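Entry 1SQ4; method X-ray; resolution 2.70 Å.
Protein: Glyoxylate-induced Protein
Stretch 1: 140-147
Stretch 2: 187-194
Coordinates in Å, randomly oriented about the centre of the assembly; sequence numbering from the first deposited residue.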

# COMPACT_ATOMS: atom_id res chain seq x y z
N TRP A 140 23.26 21.14 -20.46
CA TRP A 140 22.59 21.83 -21.54
C TRP A 140 21.08 21.72 -21.32
O TRP A 140 20.48 20.66 -21.51
CB TRP A 140 23.02 21.22 -22.88
CG TRP A 140 22.48 21.88 -24.13
CD1 TRP A 140 21.75 23.02 -24.21
CD2 TRP A 140 22.57 21.37 -25.47
NE1 TRP A 140 21.37 23.26 -25.52
CE2 TRP A 140 21.86 22.25 -26.31
CE3 TRP A 140 23.18 20.24 -26.04
CZ2 TRP A 140 21.74 22.05 -27.69
CZ3 TRP A 140 23.06 20.04 -27.42
CH2 TRP A 140 22.35 20.94 -28.22
N ILE A 141 20.47 22.82 -20.91
CA ILE A 141 19.05 22.84 -20.65
C ILE A 141 18.30 23.50 -21.81
O ILE A 141 18.57 24.65 -22.16
CB ILE A 141 18.80 23.58 -19.34
CG1 ILE A 141 19.59 22.89 -18.23
CG2 ILE A 141 17.33 23.57 -19.01
CD1 ILE A 141 19.66 23.67 -16.94
N ARG A 142 17.34 22.78 -22.39
CA ARG A 142 16.57 23.29 -23.53
C ARG A 142 15.09 23.47 -23.29
O ARG A 142 14.48 22.76 -22.48
CB ARG A 142 16.75 22.37 -24.75
CG ARG A 142 18.18 22.34 -25.30
CD ARG A 142 18.41 21.19 -26.27
NE ARG A 142 17.86 21.40 -27.61
CZ ARG A 142 16.73 20.86 -28.05
NH1 ARG A 142 16.02 20.07 -27.25
NH2 ARG A 142 16.32 21.07 -29.29
N LYS A 143 14.50 24.41 -24.02
CA LYS A 143 13.07 24.68 -23.94
C LYS A 143 12.63 25.51 -25.12
O LYS A 143 13.37 26.35 -25.61
CB LYS A 143 12.72 25.45 -22.67
CG LYS A 143 11.26 25.91 -22.59
CD LYS A 143 11.10 26.95 -21.49
CE LYS A 143 9.65 27.38 -21.23
NZ LYS A 143 8.87 27.78 -22.42
N HIS A 144 11.41 25.28 -25.58
CA HIS A 144 10.92 26.07 -26.67
C HIS A 144 10.52 27.40 -26.04
O HIS A 144 9.72 27.46 -25.10
CB HIS A 144 9.71 25.39 -27.32
CG HIS A 144 10.08 24.26 -28.23
ND1 HIS A 144 9.19 23.26 -28.57
CD2 HIS A 144 11.23 23.98 -28.90
CE1 HIS A 144 9.77 22.42 -29.40
NE2 HIS A 144 11.01 22.83 -29.62
N TYR A 145 11.11 28.47 -26.56
CA TYR A 145 10.85 29.81 -26.07
C TYR A 145 9.45 30.24 -26.45
O TYR A 145 8.97 29.94 -27.54
CB TYR A 145 11.88 30.78 -26.66
CG TYR A 145 11.65 32.22 -26.24
CD1 TYR A 145 11.09 33.14 -27.12
CD2 TYR A 145 11.94 32.65 -24.93
CE1 TYR A 145 10.82 34.45 -26.71
CE2 TYR A 145 11.68 33.96 -24.53
CZ TYR A 145 11.11 34.85 -25.43
OH TYR A 145 10.81 36.12 -25.05
N GLN A 146 8.78 30.94 -25.55
CA GLN A 146 7.44 31.41 -25.84
C GLN A 146 7.46 32.90 -26.12
O GLN A 146 7.71 33.72 -25.23
CB GLN A 146 6.51 31.11 -24.68
CG GLN A 146 5.08 31.50 -24.95
CD GLN A 146 4.13 30.95 -23.92
OE1 GLN A 146 2.92 31.24 -23.95
NE2 GLN A 146 4.66 30.15 -22.99
N LYS A 147 7.20 33.24 -27.38
CA LYS A 147 7.18 34.62 -27.83
C LYS A 147 5.88 35.29 -27.46
O LYS A 147 4.81 34.72 -27.64
CB LYS A 147 7.33 34.69 -29.35
CG LYS A 147 7.31 36.10 -29.92
CD LYS A 147 8.59 36.84 -29.57
CE LYS A 147 8.49 38.32 -29.91
NZ LYS A 147 7.39 38.98 -29.15
N MSE A 187 10.58 40.46 -18.17
CA MSE A 187 9.54 39.67 -18.79
C MSE A 187 9.93 39.05 -20.12
O MSE A 187 9.14 38.33 -20.72
CB MSE A 187 8.29 40.53 -18.95
CG MSE A 187 7.05 39.91 -18.33
SE MSE A 187 7.29 39.43 -16.44
CE MSE A 187 6.23 40.87 -15.69
N ARG A 188 11.14 39.32 -20.59
CA ARG A 188 11.60 38.76 -21.85
C ARG A 188 11.97 37.30 -21.66
O ARG A 188 11.87 36.50 -22.58
CB ARG A 188 12.81 39.54 -22.36
CG ARG A 188 12.49 40.96 -22.78
CD ARG A 188 13.74 41.64 -23.34
NE ARG A 188 14.76 41.76 -22.31
CZ ARG A 188 16.05 41.98 -22.55
NH1 ARG A 188 16.50 42.10 -23.79
NH2 ARG A 188 16.89 42.08 -21.53
N HIS A 189 12.40 36.94 -20.45
CA HIS A 189 12.75 35.56 -20.16
C HIS A 189 11.55 34.79 -19.71
O HIS A 189 10.79 35.24 -18.86
CB HIS A 189 13.80 35.46 -19.07
CG HIS A 189 15.19 35.58 -19.58
ND1 HIS A 189 15.87 36.78 -19.61
CD2 HIS A 189 16.03 34.67 -20.13
CE1 HIS A 189 17.05 36.60 -20.16
NE2 HIS A 189 17.17 35.33 -20.48
N ASP A 190 11.39 33.60 -20.28
CA ASP A 190 10.27 32.75 -19.92
C ASP A 190 10.75 31.53 -19.13
O ASP A 190 10.01 30.57 -18.93
CB ASP A 190 9.49 32.35 -21.18
CG ASP A 190 10.25 31.38 -22.08
OD1 ASP A 190 11.49 31.31 -22.00
OD2 ASP A 190 9.58 30.71 -22.89
N MSE A 191 11.99 31.59 -18.67
CA MSE A 191 12.54 30.49 -17.90
C MSE A 191 13.72 30.97 -17.07
O MSE A 191 14.46 31.86 -17.48
CB MSE A 191 13.04 29.37 -18.82
CG MSE A 191 14.34 29.69 -19.52
SE MSE A 191 15.19 28.09 -20.17
CE MSE A 191 16.61 28.88 -21.23
N HIS A 192 13.88 30.37 -15.91
CA HIS A 192 14.98 30.71 -15.04
C HIS A 192 15.74 29.43 -14.73
O HIS A 192 15.15 28.37 -14.56
CB HIS A 192 14.48 31.33 -13.73
CG HIS A 192 13.86 32.69 -13.89
ND1 HIS A 192 12.98 33.20 -12.95
CD2 HIS A 192 14.02 33.66 -14.81
CE1 HIS A 192 12.64 34.43 -13.30
NE2 HIS A 192 13.26 34.73 -14.42
N VAL A 193 17.06 29.55 -14.69
CA VAL A 193 17.93 28.44 -14.35
C VAL A 193 18.84 29.05 -13.29
O VAL A 193 19.78 29.78 -13.62
CB VAL A 193 18.78 27.97 -15.56
CG1 VAL A 193 19.62 26.77 -15.19
CG2 VAL A 193 17.89 27.63 -16.73
N ASN A 194 18.54 28.80 -12.02
CA ASN A 194 19.34 29.34 -10.92
C ASN A 194 19.99 28.21 -10.14
O ASN A 194 19.90 27.05 -10.52
CB ASN A 194 18.47 30.14 -9.94
CG ASN A 194 17.47 31.04 -10.64
OD1 ASN A 194 17.84 31.89 -11.47
ND2 ASN A 194 16.20 30.89 -10.29

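The two stretches run in nearly opposite directions, 157° apart end to end. Their backbones are not paired as neighbouring strands. The CA atoms of Ile141 and Val193 lie 8.5 Å apart, so side chains fill the space between them. The CA atoms of Gln146 and Asp190 come closer, at 6.7 Å. The contact is modest and buries 396 Å² in total.

Within the strand, side chains alternate: Ile141 and Lys143 point toward stretch 2, while Arg142 and His144 point away and find hydrogen bonds elsewhere in the structure.

Ile141 makes the apolar contact. Its CD1 lies 3.6 Å from CG1 of Val193, a normal van der Waals distance between buried aliphatic groups.

Lys143 extends along its chain, with chi1 to chi3 all t. Its CD passes 4.1 Å from CB of Met191, a selenomethionine. The chain ends in a charge pairing: NZ of Lys143 forms a salt bridge with OD2 of Asp190 at 3.1 Å. The same NZ donates a hydrogen bond to O of His144 at 2.8 Å. The buried ammonium group thus has both a carboxylate and a carbonyl as acceptors.

Tyr145 lies beyond the strand. Its CA-to-CB bond points sideways, but the end of the side chain comes nearer to stretch 2. There OH of Tyr145 donates a short hydrogen bond to the backbone O of Arg188, at 2.7 Å. This acceptor lies at the ring edge, near the ring plane. OD1 of Asp190 also approaches CD2 of Tyr145, at 3.3 Å.

Gln146 bonds through its backbone. Its N donates to OD2 of Asp190 at 2.8 Å, with an angle of 151° at the hydrogen. OD2 therefore accepts from both Lys143 and Gln146, tying the strand's end to the loop beyond it. Lys147 points away and makes no contact.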